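Local coordinates for argininosuccinate lyase (Chelativorans sp., PDB 6G3H), which probably splits 2-(N-omega-L-arginino)succinate into fumarate and L-arginine, the last step of arginine biosynthesis, at residues A[269-274]-A[285-290]; A[9-14]-A[277-282]; A[106-111]-A[206-211]. One frame throughout, in Å; residues are numbered along the deposited sequence.

Interaction 1: A[269-274]-A[285-290]. With EKQ ((2~{S})-2-[2-[[(2~{S})-1,4-bis(oxidanyl)-1,4-bis(oxidanylidene)butan-2-yl]amino]ethylamino]butanedioic acid), chain B.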
loop_
_atom_site.group_PDB
_atom_site.type_symbol
_atom_site.label_atom_id
_atom_site.label_comp_id
_atom_site.label_asym_id
_atom_site.label_seq_id
_atom_site.Cartn_x
_atom_site.Cartn_y
_atom_site.Cartn_z
ATOM N N VAL A 269 31.679 -14.754 1.790
ATOM C CA VAL A 269 32.526 -13.653 2.247
ATOM C C VAL A 269 32.165 -13.171 3.645
ATOM O O VAL A 269 32.913 -12.365 4.220
ATOM C CB VAL A 269 32.491 -12.466 1.259
ATOM C CG1 VAL A 269 33.240 -12.824 -0.017
ATOM C CG2 VAL A 269 31.066 -12.053 0.948
ATOM N N ALA A 270 31.055 -13.637 4.211
ATOM C CA ALA A 270 30.755 -13.392 5.613
ATOM C C ALA A 270 29.915 -14.546 6.135
ATOM O O ALA A 270 29.237 -15.239 5.375
ATOM C CB ALA A 270 30.028 -12.058 5.823
ATOM N N GLU A 271 29.983 -14.752 7.447
ATOM C CA GLU A 271 29.226 -15.795 8.119
ATOM C C GLU A 271 28.525 -15.189 9.323
ATOM O O GLU A 271 29.124 -14.411 10.071
ATOM C CB GLU A 271 30.137 -16.942 8.571
ATOM C CG GLU A 271 29.448 -18.298 8.671
ATOM C CD GLU A 271 30.353 -19.369 9.258
ATOM O OE1 GLU A 271 29.957 -20.005 10.259
ATOM O OE2 GLU A 271 31.466 -19.571 8.725
ATOM N N LEU A 272 27.254 -15.530 9.499
ATOM C CA LEU A 272 26.537 -15.096 10.687
ATOM C C LEU A 272 27.135 -15.759 11.918
ATOM O O LEU A 272 27.571 -16.913 11.873
ATOM C CB LEU A 272 25.053 -15.445 10.580
ATOM C CG LEU A 272 24.244 -14.706 9.515
ATOM C CD1 LEU A 272 22.871 -15.343 9.361
ATOM C CD2 LEU A 272 24.112 -13.232 9.869
ATOM N N ASP A 273 27.169 -15.021 13.022
ATOM C CA ASP A 273 27.531 -15.639 14.287
ATOM C C ASP A 273 26.562 -16.775 14.587
ATOM O O ASP A 273 25.365 -16.682 14.300
ATOM C CB ASP A 273 27.515 -14.614 15.417
ATOM C CG ASP A 273 28.120 -15.158 16.690
ATOM O OD1 ASP A 273 29.363 -15.140 16.810
ATOM O OD2 ASP A 273 27.355 -15.618 17.563
ATOM N N ALA A 274 27.091 -17.863 15.150
ATOM C CA ALA A 274 26.252 -19.009 15.484
ATOM C C ALA A 274 24.997 -18.576 16.231
ATOM O O ALA A 274 23.913 -19.134 16.020
ATOM C CB ALA A 274 27.049 -20.015 16.319
ATOM N N GLN A 285 23.132 -29.730 7.046
ATOM C CA GLN A 285 24.145 -28.772 6.623
ATOM C C GLN A 285 23.705 -27.327 6.797
ATOM O O GLN A 285 24.549 -26.428 6.718
ATOM C CB GLN A 285 24.531 -29.016 5.157
ATOM C CG GLN A 285 23.657 -28.335 4.087
ATOM C CD GLN A 285 22.379 -29.092 3.779
ATOM O OE1 GLN A 285 22.118 -30.149 4.346
ATOM N NE2 GLN A 285 21.580 -28.553 2.864
ATOM N N LYS A 286 22.419 -27.080 7.026
ATOM C CA LYS A 286 21.899 -25.719 6.997
ATOM C C LYS A 286 22.441 -24.889 8.151
ATOM O O LYS A 286 22.406 -25.307 9.313
ATOM C CB LYS A 286 20.371 -25.725 7.049
ATOM C CG LYS A 286 19.692 -26.089 5.744
ATOM C CD LYS A 286 20.105 -25.148 4.616
ATOM C CE LYS A 286 18.940 -24.846 3.689
ATOM N NZ LYS A 286 18.120 -23.706 4.187
ATOM N N LYS A 287 22.942 -23.707 7.817
ATOM C CA LYS A 287 23.139 -22.619 8.767
ATOM C C LYS A 287 22.238 -21.493 8.269
ATOM O O LYS A 287 22.596 -20.763 7.340
ATOM C CB LYS A 287 24.602 -22.204 8.850
ATOM C CG LYS A 287 24.831 -21.002 9.739
ATOM C CD LYS A 287 26.298 -20.808 10.048
ATOM C CE LYS A 287 26.506 -19.595 10.934
ATOM N NZ LYS A 287 27.867 -19.572 11.526
ATOM N N ASN A 288 21.055 -21.365 8.884
ATOM C CA ASN A 288 19.966 -20.610 8.273
ATOM C C ASN A 288 19.940 -19.178 8.779
ATOM O O ASN A 288 20.009 -18.956 9.996
ATOM C CB ASN A 288 18.632 -21.289 8.570
ATOM C CG ASN A 288 18.419 -22.535 7.731
ATOM O OD1 ASN A 288 18.972 -22.660 6.637
ATOM N ND2 ASN A 288 17.616 -23.462 8.237
ATOM N N PRO A 289 19.830 -18.167 7.884
ATOM C CA PRO A 289 19.768 -16.760 8.300
ATOM C C PRO A 289 18.395 -16.341 8.827
ATOM O O PRO A 289 17.798 -15.367 8.360
ATOM C CB PRO A 289 20.138 -16.015 7.014
ATOM C CG PRO A 289 19.619 -16.887 5.938
ATOM C CD PRO A 289 19.825 -18.296 6.416
ATOM N N ASP A 290 17.894 -17.083 9.817
ATOM C CA ASP A 290 16.566 -16.807 10.352
ATOM C C ASP A 290 16.475 -15.388 10.897
ATOM O O ASP A 290 15.437 -14.728 10.764
ATOM C CB ASP A 290 16.223 -17.826 11.437
ATOM C CG ASP A 290 16.165 -19.237 10.902
ATOM O OD1 ASP A 290 15.842 -19.398 9.705
ATOM O OD2 ASP A 290 16.441 -20.183 11.671
HETATM C C10 EKQ B . 14.379 -25.518 7.067
HETATM C C15 EKQ B . 15.161 -25.036 5.838
HETATM O O01 EKQ B . 11.717 -18.178 11.537
HETATM C C02 EKQ B . 12.280 -19.354 11.709
HETATM O O03 EKQ B . 12.638 -19.757 12.775
HETATM C C04 EKQ B . 12.431 -20.146 10.442
HETATM C C05 EKQ B . 12.427 -21.641 10.721
HETATM N N06 EKQ B . 13.296 -22.383 9.743
HETATM C C07 EKQ B . 13.154 -22.054 8.296
HETATM C C08 EKQ B . 13.853 -23.025 7.375
HETATM N N09 EKQ B . 13.414 -24.447 7.495
HETATM C C11 EKQ B . 13.633 -26.828 6.852
HETATM C C12 EKQ B . 13.294 -27.493 8.152
HETATM O O13 EKQ B . 13.574 -27.025 9.210
HETATM O O14 EKQ B . 12.651 -28.632 8.013
HETATM O O16 EKQ B . 16.398 -24.919 6.001
HETATM O O17 EKQ B . 14.542 -24.802 4.787
HETATM C C18 EKQ B . 11.020 -22.244 10.694
HETATM O O19 EKQ B . 10.916 -23.380 10.168
HETATM O O20 EKQ B . 10.093 -21.580 11.180
#
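The loop before helix 290-301 carries the signature sequence (here TSSIMPQKKNP) of the fumarase/aspartase superfamily, and its Lys-287 reaches across to Glu-271, which ends the short strand 270-271, and to Leu-272 just after it. The lysine chain is fully extended, with CG anti to the backbone N (chi1 175°). This carries its ammonium to the strand side, where two acceptors meet it. Lys-287 NZ forms a salt bridge with Glu-271 OE1; the modelled 2.5 Å is very short, so its exact length is doubtful. The two side chains cross at about a right angle. The second bond runs from Lys-287 NZ to Leu-272 O at 2.7 Å. It meets the carbonyl nearly end-on, with a C=O...N angle of 165°.

Beside this polar grip lies an apolar one. Leu-272 CD1 touches Pro-289 CA at 3.6 Å, and the same leucine methyl also meets Pro-289 CB. Leu-272 packs further on Ile-259 and Val-345, of helices 236-262 and 329-348. Pro-289 is the N-cap of helix 290-301.

The residues flanking Lys-287 belong to the binding site. Lys-286 is bent at chi2, chi3 and chi4. Lys-286 NZ donates to EKQ O16 at 2.8 Å. It also donates to Asn-288 OD1. Thr-158 OG1 of the second subunit is a further partner. Asn-288 ND2 reaches the same EKQ O16 at 2.9 Å, with an N-H...O angle of 138°. Lysine and amide thus share one carboxylate oxygen and also brace each other. A leucine in place of Lys-286 would probably leave O16 without its ammonium partner and Asn-288 without one of the two bonds that hold its amide.

Interaction 2: A[9-14]-A[277-282]. With EKQ ((2~{S})-2-[2-[[(2~{S})-1,4-bis(oxidanyl)-1,4-bis(oxidanylidene)butan-2-yl]amino]ethylamino]butanedioic acid), chain B.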
loop_
_atom_site.group_PDB
_atom_site.type_symbol
_atom_site.label_atom_id
_atom_site.label_comp_id
_atom_site.label_asym_id
_atom_site.label_seq_id
_atom_site.Cartn_x
_atom_site.Cartn_y
_atom_site.Cartn_z
ATOM N N THR A 9 15.270 -25.823 19.020
ATOM C CA THR A 9 15.784 -25.464 17.703
ATOM C C THR A 9 17.305 -25.446 17.650
ATOM O O THR A 9 17.869 -25.354 16.554
ATOM C CB THR A 9 15.261 -24.091 17.266
ATOM O OG1 THR A 9 15.889 -23.064 18.044
ATOM C CG2 THR A 9 13.740 -24.000 17.428
ATOM N N ARG A 10 17.979 -25.533 18.796
ATOM C CA ARG A 10 19.438 -25.459 18.848
ATOM C C ARG A 10 19.970 -26.881 18.763
ATOM O O ARG A 10 20.238 -27.542 19.768
ATOM C CB ARG A 10 19.893 -24.732 20.104
ATOM C CG ARG A 10 19.238 -23.370 20.277
ATOM C CD ARG A 10 19.352 -22.489 19.031
ATOM N NE ARG A 10 20.736 -22.149 18.719
ATOM C CZ ARG A 10 21.105 -21.293 17.768
ATOM N NH1 ARG A 10 20.196 -20.679 17.021
ATOM N NH2 ARG A 10 22.392 -21.048 17.564
ATOM N N ILE A 11 20.112 -27.347 17.525
ATOM C CA ILE A 11 20.538 -28.700 17.212
ATOM C C ILE A 11 21.514 -28.613 16.050
ATOM O O ILE A 11 21.591 -27.602 15.348
ATOM C CB ILE A 11 19.345 -29.611 16.851
ATOM C CG1 ILE A 11 18.520 -28.971 15.728
ATOM C CG2 ILE A 11 18.477 -29.840 18.074
ATOM C CD1 ILE A 11 17.467 -29.877 15.135
ATOM N N GLY A 12 22.257 -29.696 15.847
ATOM C CA GLY A 12 23.267 -29.746 14.809
ATOM C C GLY A 12 24.090 -28.478 14.727
ATOM O O GLY A 12 24.696 -28.059 15.718
ATOM N N ARG A 13 24.097 -27.843 13.553
ATOM C CA ARG A 13 24.940 -26.676 13.327
ATOM C C ARG A 13 24.452 -25.428 14.054
ATOM O O ARG A 13 25.193 -24.441 14.105
ATOM C CB ARG A 13 25.037 -26.390 11.829
ATOM C CG ARG A 13 25.750 -27.472 11.039
ATOM C CD ARG A 13 26.159 -26.968 9.655
ATOM N NE ARG A 13 27.113 -25.863 9.735
ATOM C CZ ARG A 13 27.490 -25.116 8.700
ATOM N NH1 ARG A 13 26.989 -25.345 7.492
ATOM N NH2 ARG A 13 28.367 -24.136 8.875
ATOM N N ALA A 14 23.238 -25.438 14.609
ATOM C CA ALA A 14 22.741 -24.308 15.396
ATOM C C ALA A 14 23.212 -24.501 16.835
ATOM O O ALA A 14 22.493 -24.996 17.706
ATOM C CB ALA A 14 21.225 -24.204 15.298
ATOM N N ALA A 277 22.032 -17.555 13.863
ATOM C CA ALA A 277 21.669 -18.475 12.797
ATOM C C ALA A 277 20.916 -19.657 13.385
ATOM O O ALA A 277 21.094 -20.011 14.556
ATOM C CB ALA A 277 22.904 -18.982 12.041
ATOM N N GLY A 278 20.072 -20.262 12.555
ATOM C CA GLY A 278 19.385 -21.487 12.911
ATOM C C GLY A 278 19.786 -22.612 11.983
ATOM O O GLY A 278 20.765 -22.485 11.244
ATOM N N THR A 279 19.046 -23.715 12.001
ATOM C CA THR A 279 19.332 -24.822 11.102
ATOM C C THR A 279 18.023 -25.505 10.733
ATOM O O THR A 279 16.938 -25.092 11.151
ATOM C CB THR A 279 20.319 -25.808 11.733
ATOM O OG1 THR A 279 20.665 -26.816 10.773
ATOM C CG2 THR A 279 19.715 -26.461 12.976
ATOM N N SER A 280 18.139 -26.565 9.942
ATOM C CA SER A 280 16.994 -27.297 9.427
ATOM C C SER A 280 16.745 -28.554 10.249
ATOM O O SER A 280 17.678 -29.177 10.766
ATOM C CB SER A 280 17.217 -27.674 7.961
ATOM O OG SER A 280 16.106 -28.372 7.430
ATOM N N SER A 281 15.469 -28.920 10.368
ATOM C CA SER A 281 15.097 -30.167 11.025
ATOM C C SER A 281 15.367 -31.387 10.155
ATOM O O SER A 281 15.319 -32.512 10.664
ATOM C CB SER A 281 13.612 -30.135 11.422
ATOM O OG SER A 281 12.759 -30.013 10.291
ATOM N N ILE A 282 15.676 -31.188 8.874
ATOM C CA ILE A 282 15.789 -32.274 7.906
ATOM C C ILE A 282 17.148 -32.212 7.212
ATOM O O ILE A 282 17.716 -33.247 6.846
ATOM C CB ILE A 282 14.631 -32.207 6.888
ATOM C CG1 ILE A 282 14.833 -33.223 5.764
ATOM C CG2 ILE A 282 14.497 -30.796 6.316
ATOM C CD1 ILE A 282 13.614 -33.400 4.874
HETATM C C10 EKQ B . 14.379 -25.518 7.067
HETATM C C15 EKQ B . 15.161 -25.036 5.838
HETATM O O01 EKQ B . 11.717 -18.178 11.537
HETATM C C02 EKQ B . 12.280 -19.354 11.709
HETATM O O03 EKQ B . 12.638 -19.757 12.775
HETATM C C04 EKQ B . 12.431 -20.146 10.442
HETATM C C05 EKQ B . 12.427 -21.641 10.721
HETATM N N06 EKQ B . 13.296 -22.383 9.743
HETATM C C07 EKQ B . 13.154 -22.054 8.296
HETATM C C08 EKQ B . 13.853 -23.025 7.375
HETATM N N09 EKQ B . 13.414 -24.447 7.495
HETATM C C11 EKQ B . 13.633 -26.828 6.852
HETATM C C12 EKQ B . 13.294 -27.493 8.152
HETATM O O13 EKQ B . 13.574 -27.025 9.210
HETATM O O14 EKQ B . 12.651 -28.632 8.013
HETATM O O16 EKQ B . 16.398 -24.919 6.001
HETATM O O17 EKQ B . 14.542 -24.802 4.787
HETATM C C18 EKQ B . 11.020 -22.244 10.694
HETATM O O19 EKQ B . 10.916 -23.380 10.168
HETATM O O20 EKQ B . 10.093 -21.580 11.180
HETATM O O HOH W 1 17.656 -23.457 14.711
HETATM O O HOH W 2 22.326 -28.895 11.703
#
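Thr-279 of the superfamily signature loop lies against a type II' beta turn that runs from Ile-11 to Ala-14 near the N terminus.

A direct hydrogen bond joins the segments. Arg-10 NH1 donates to Ala-277 O at 2.7 Å, with the oxygen 25° out of the guanidinium plane. The rest of that group is well held: NE bonds to Gly-16 O, and NH2 to Thr-15 O and Ala-274 O. Ala-14 CB covers the centre of one guanidinium face.

Apolar contact centres on the Thr-279 methyl. With OG1 anti to the backbone N (chi1 -175°), CG2 is turned into the curve of the loop. There Thr-279 CG2 meets Ala-14 CB at 3.6 Å and lies 3.9 Å from Ile-11 CG1. It also sits close to Ile-11 O, which accepts the turn bond from Ala-14 N.

Two waters add indirect links. One donates to Thr-9 O and accepts from Thr-279 N at 3.1 Å. The other accepts from Arg-13 N at 2.8 Å and donates to Thr-279 OG1. That hydroxyl also bonds to Lys-286 O.

Ligand bonds follow directly along the loop. Ser-281 OG donates to EKQ O14 at 2.7 Å and also bonds to His-107 of the third subunit. Ser-281 N points almost straight at EKQ O13, at 2.9 Å and an N-H...O angle of 172°.

Interaction 3: A[106-111]-A[206-211]. With EKQ ((2~{S})-2-[2-[[(2~{S})-1,4-bis(oxidanyl)-1,4-bis(oxidanylidene)butan-2-yl]amino]ethylamino]butanedioic acid), chain C.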
loop_
_atom_site.group_PDB
_atom_site.type_symbol
_atom_site.label_atom_id
_atom_site.label_comp_id
_atom_site.label_asym_id
_atom_site.label_seq_id
_atom_site.Cartn_x
_atom_site.Cartn_y
_atom_site.Cartn_z
ATOM N N MET A 106 -13.900 15.128 37.189
ATOM C CA MET A 106 -12.605 15.071 36.522
ATOM C C MET A 106 -12.737 15.246 35.015
ATOM O O MET A 106 -11.733 15.498 34.340
ATOM C CB MET A 106 -11.891 13.750 36.832
ATOM C CG MET A 106 -12.416 12.507 36.095
ATOM S SD MET A 106 -11.135 11.243 35.950
ATOM C CE MET A 106 -12.108 9.802 35.533
ATOM N N HIS A 107 -13.944 15.115 34.472
ATOM C CA HIS A 107 -14.169 15.252 33.042
ATOM C C HIS A 107 -14.646 16.648 32.661
ATOM O O HIS A 107 -15.059 16.861 31.517
ATOM C CB HIS A 107 -15.180 14.204 32.571
ATOM C CG HIS A 107 -14.997 13.783 31.146
ATOM N ND1 HIS A 107 -13.755 13.591 30.581
ATOM C CD2 HIS A 107 -15.898 13.504 30.175
ATOM C CE1 HIS A 107 -13.897 13.222 29.321
ATOM N NE2 HIS A 107 -15.188 13.159 29.050
ATOM N N ILE A 108 -14.597 17.602 33.594
ATOM C CA ILE A 108 -15.007 18.968 33.293
ATOM C C ILE A 108 -14.101 19.542 32.214
ATOM O O ILE A 108 -12.870 19.471 32.307
ATOM C CB ILE A 108 -14.981 19.819 34.572
ATOM C CG1 ILE A 108 -16.223 19.526 35.419
ATOM C CG2 ILE A 108 -14.900 21.321 34.248
ATOM C CD1 ILE A 108 -16.162 20.100 36.827
ATOM N N GLY A 109 -14.713 20.120 31.181
ATOM C CA GLY A 109 -13.949 20.756 30.128
ATOM C C GLY A 109 -13.170 19.797 29.265
ATOM O O GLY A 109 -12.184 20.196 28.640
ATOM N N ARG A 110 -13.590 18.538 29.204
ATOM C CA ARG A 110 -12.809 17.503 28.555
ATOM C C ARG A 110 -13.743 16.546 27.833
ATOM O O ARG A 110 -14.943 16.480 28.110
ATOM C CB ARG A 110 -11.944 16.757 29.576
ATOM C CG ARG A 110 -10.976 15.755 28.977
ATOM C CD ARG A 110 -10.082 15.164 30.048
ATOM N NE ARG A 110 -10.824 14.265 30.928
ATOM C CZ ARG A 110 -10.273 13.521 31.882
ATOM N NH1 ARG A 110 -8.964 13.565 32.084
ATOM N NH2 ARG A 110 -11.032 12.731 32.631
ATOM N N SER A 111 -13.170 15.809 26.890
ATOM C CA SER A 111 -13.898 14.846 26.086
ATOM C C SER A 111 -13.080 13.569 26.023
ATOM O O SER A 111 -11.910 13.539 26.413
ATOM C CB SER A 111 -14.152 15.382 24.671
ATOM O OG SER A 111 -14.649 14.366 23.819
ATOM N N THR A 206 -14.050 24.630 25.073
ATOM C CA THR A 206 -15.027 24.607 26.152
ATOM C C THR A 206 -15.157 26.005 26.739
ATOM O O THR A 206 -14.285 26.859 26.559
ATOM C CB THR A 206 -14.627 23.611 27.248
ATOM O OG1 THR A 206 -15.582 23.655 28.318
ATOM C CG2 THR A 206 -13.236 23.937 27.796
ATOM N N GLY A 207 -16.267 26.224 27.449
ATOM C CA GLY A 207 -16.441 27.455 28.197
ATOM C C GLY A 207 -15.719 27.470 29.524
ATOM O O GLY A 207 -15.520 28.545 30.099
ATOM N N TRP A 208 -15.326 26.305 30.024
ATOM C CA TRP A 208 -14.556 26.252 31.253
ATOM C C TRP A 208 -13.183 26.885 31.034
ATOM O O TRP A 208 -12.542 26.641 30.007
ATOM C CB TRP A 208 -14.401 24.808 31.725
ATOM C CG TRP A 208 -15.689 24.217 32.199
ATOM C CD1 TRP A 208 -16.555 23.448 31.478
ATOM C CD2 TRP A 208 -16.271 24.364 33.499
ATOM N NE1 TRP A 208 -17.637 23.102 32.251
ATOM C CE2 TRP A 208 -17.486 23.652 33.497
ATOM C CE3 TRP A 208 -15.878 25.026 34.667
ATOM C CZ2 TRP A 208 -18.312 23.581 34.618
ATOM C CZ3 TRP A 208 -16.699 24.955 35.778
ATOM C CH2 TRP A 208 -17.902 24.239 35.746
ATOM N N PRO A 209 -12.694 27.723 31.996
ATOM C CA PRO A 209 -11.394 28.401 31.813
ATOM C C PRO A 209 -10.212 27.493 32.131
ATOM O O PRO A 209 -9.541 27.602 33.165
ATOM C CB PRO A 209 -11.510 29.582 32.779
ATOM C CG PRO A 209 -12.327 29.029 33.901
ATOM C CD PRO A 209 -13.354 28.142 33.245
ATOM N N LEU A 210 -9.937 26.559 31.224
ATOM C CA LEU A 210 -8.786 25.683 31.385
ATOM C C LEU A 210 -7.497 26.446 31.101
ATOM O O LEU A 210 -7.467 27.385 30.299
ATOM C CB LEU A 210 -8.887 24.483 30.441
ATOM C CG LEU A 210 -10.240 23.776 30.325
ATOM C CD1 LEU A 210 -10.102 22.544 29.452
ATOM C CD2 LEU A 210 -10.816 23.406 31.689
ATOM N N ASN A 211 -6.423 26.040 31.775
ATOM C CA ASN A 211 -5.080 26.518 31.454
ATOM C C ASN A 211 -4.419 25.426 30.624
ATOM O O ASN A 211 -3.810 24.496 31.156
ATOM C CB ASN A 211 -4.274 26.836 32.706
ATOM C CG ASN A 211 -2.913 27.418 32.383
ATOM O OD1 ASN A 211 -2.501 27.452 31.222
ATOM N ND2 ASN A 211 -2.204 27.873 33.408
HETATM C C10 EKQ C . -17.695 11.744 21.373
HETATM C C15 EKQ C . -18.187 12.469 20.113
HETATM O O01 EKQ C . -15.262 3.453 18.867
HETATM C C02 EKQ C . -15.952 4.105 19.778
HETATM O O03 EKQ C . -16.537 3.562 20.666
HETATM C C04 EKQ C . -15.934 5.596 19.601
HETATM C C05 EKQ C . -16.117 6.312 20.930
HETATM N N06 EKQ C . -16.852 7.614 20.755
HETATM C C07 EKQ C . -16.413 8.518 19.654
HETATM C C08 EKQ C . -17.012 9.901 19.723
HETATM N N09 EKQ C . -16.735 10.657 20.980
HETATM C C11 EKQ C . -17.044 12.661 22.400
HETATM C C12 EKQ C . -17.015 12.037 23.762
HETATM O O13 EKQ C . -17.444 10.950 23.984
HETATM O O14 EKQ C . -16.463 12.797 24.683
HETATM O O16 EKQ C . -19.417 12.381 19.889
HETATM O O17 EKQ C . -17.364 13.081 19.414
HETATM C C18 EKQ C . -14.791 6.582 21.645
HETATM O O19 EKQ C . -14.694 7.690 22.229
HETATM O O20 EKQ C . -13.915 5.707 21.595
#
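A single methyl sits squarely over an indole: Ile-108 CG2 lies 3.5 Å from the centroid of the five-membered ring of Trp-208, only 12° off the ring normal. This is a CH-pi contact. CG2 is anti to the backbone N of Ile-108, which turns this methyl toward the indole. Trp-208 is also used by the fourth subunit, whose Arg-376 makes a cation-pi contact with it.

Gly-109 fills the middle of the contact. It is the third residue of a type II beta turn from His-107 to Arg-110, and its phi of 69° favours glycine. A beta carbon here would clash with Leu-210 CD2. Leu-210 CD1 lies 3.2 Å from Gly-109 O, a tight approach. Thr-206 OG1 is 3.8 Å from Gly-109 CA. That hydroxyl accepts from Trp-208 N at 3.2 Å, an ST turn that shapes the second loop.

Behind the turn, Arg-110 NE donates to His-107 ND1 at 3.0 Å. Each nitrogen lies near the plane of the other group, though the two planes are strongly twisted against each other. Next along, Ser-111 OG donates to EKQ O14, at a modelled length so short that it is doubtful.

The two loops meet through apolar and CH-pi contacts, so their close fit probably depends on the lack of a side chain at Gly-109.

How the interactions relate
From the N terminus, 9-14 pairs only much later with 277-282, so interaction 2 closes a loop of 262 residues. Interaction 3 lies wholly within that span and closes a loop of 94. It joins the loop before helix 112-147 to the loop before helix 212-218, with strands 153-158 and 161-167 between. Interaction 1 closes a short loop of ten residues and crosses interaction 2: 269-274 precedes 277-282, and 285-290 follows it. These two touch, with a probable hydrogen bond from Asn-288 N to Gly-278 O, and share one EKQ. Interaction 3 is about 60 Å away between centres, on the opposite side of the chain's centre, and serves another EKQ site, completed by other subunits.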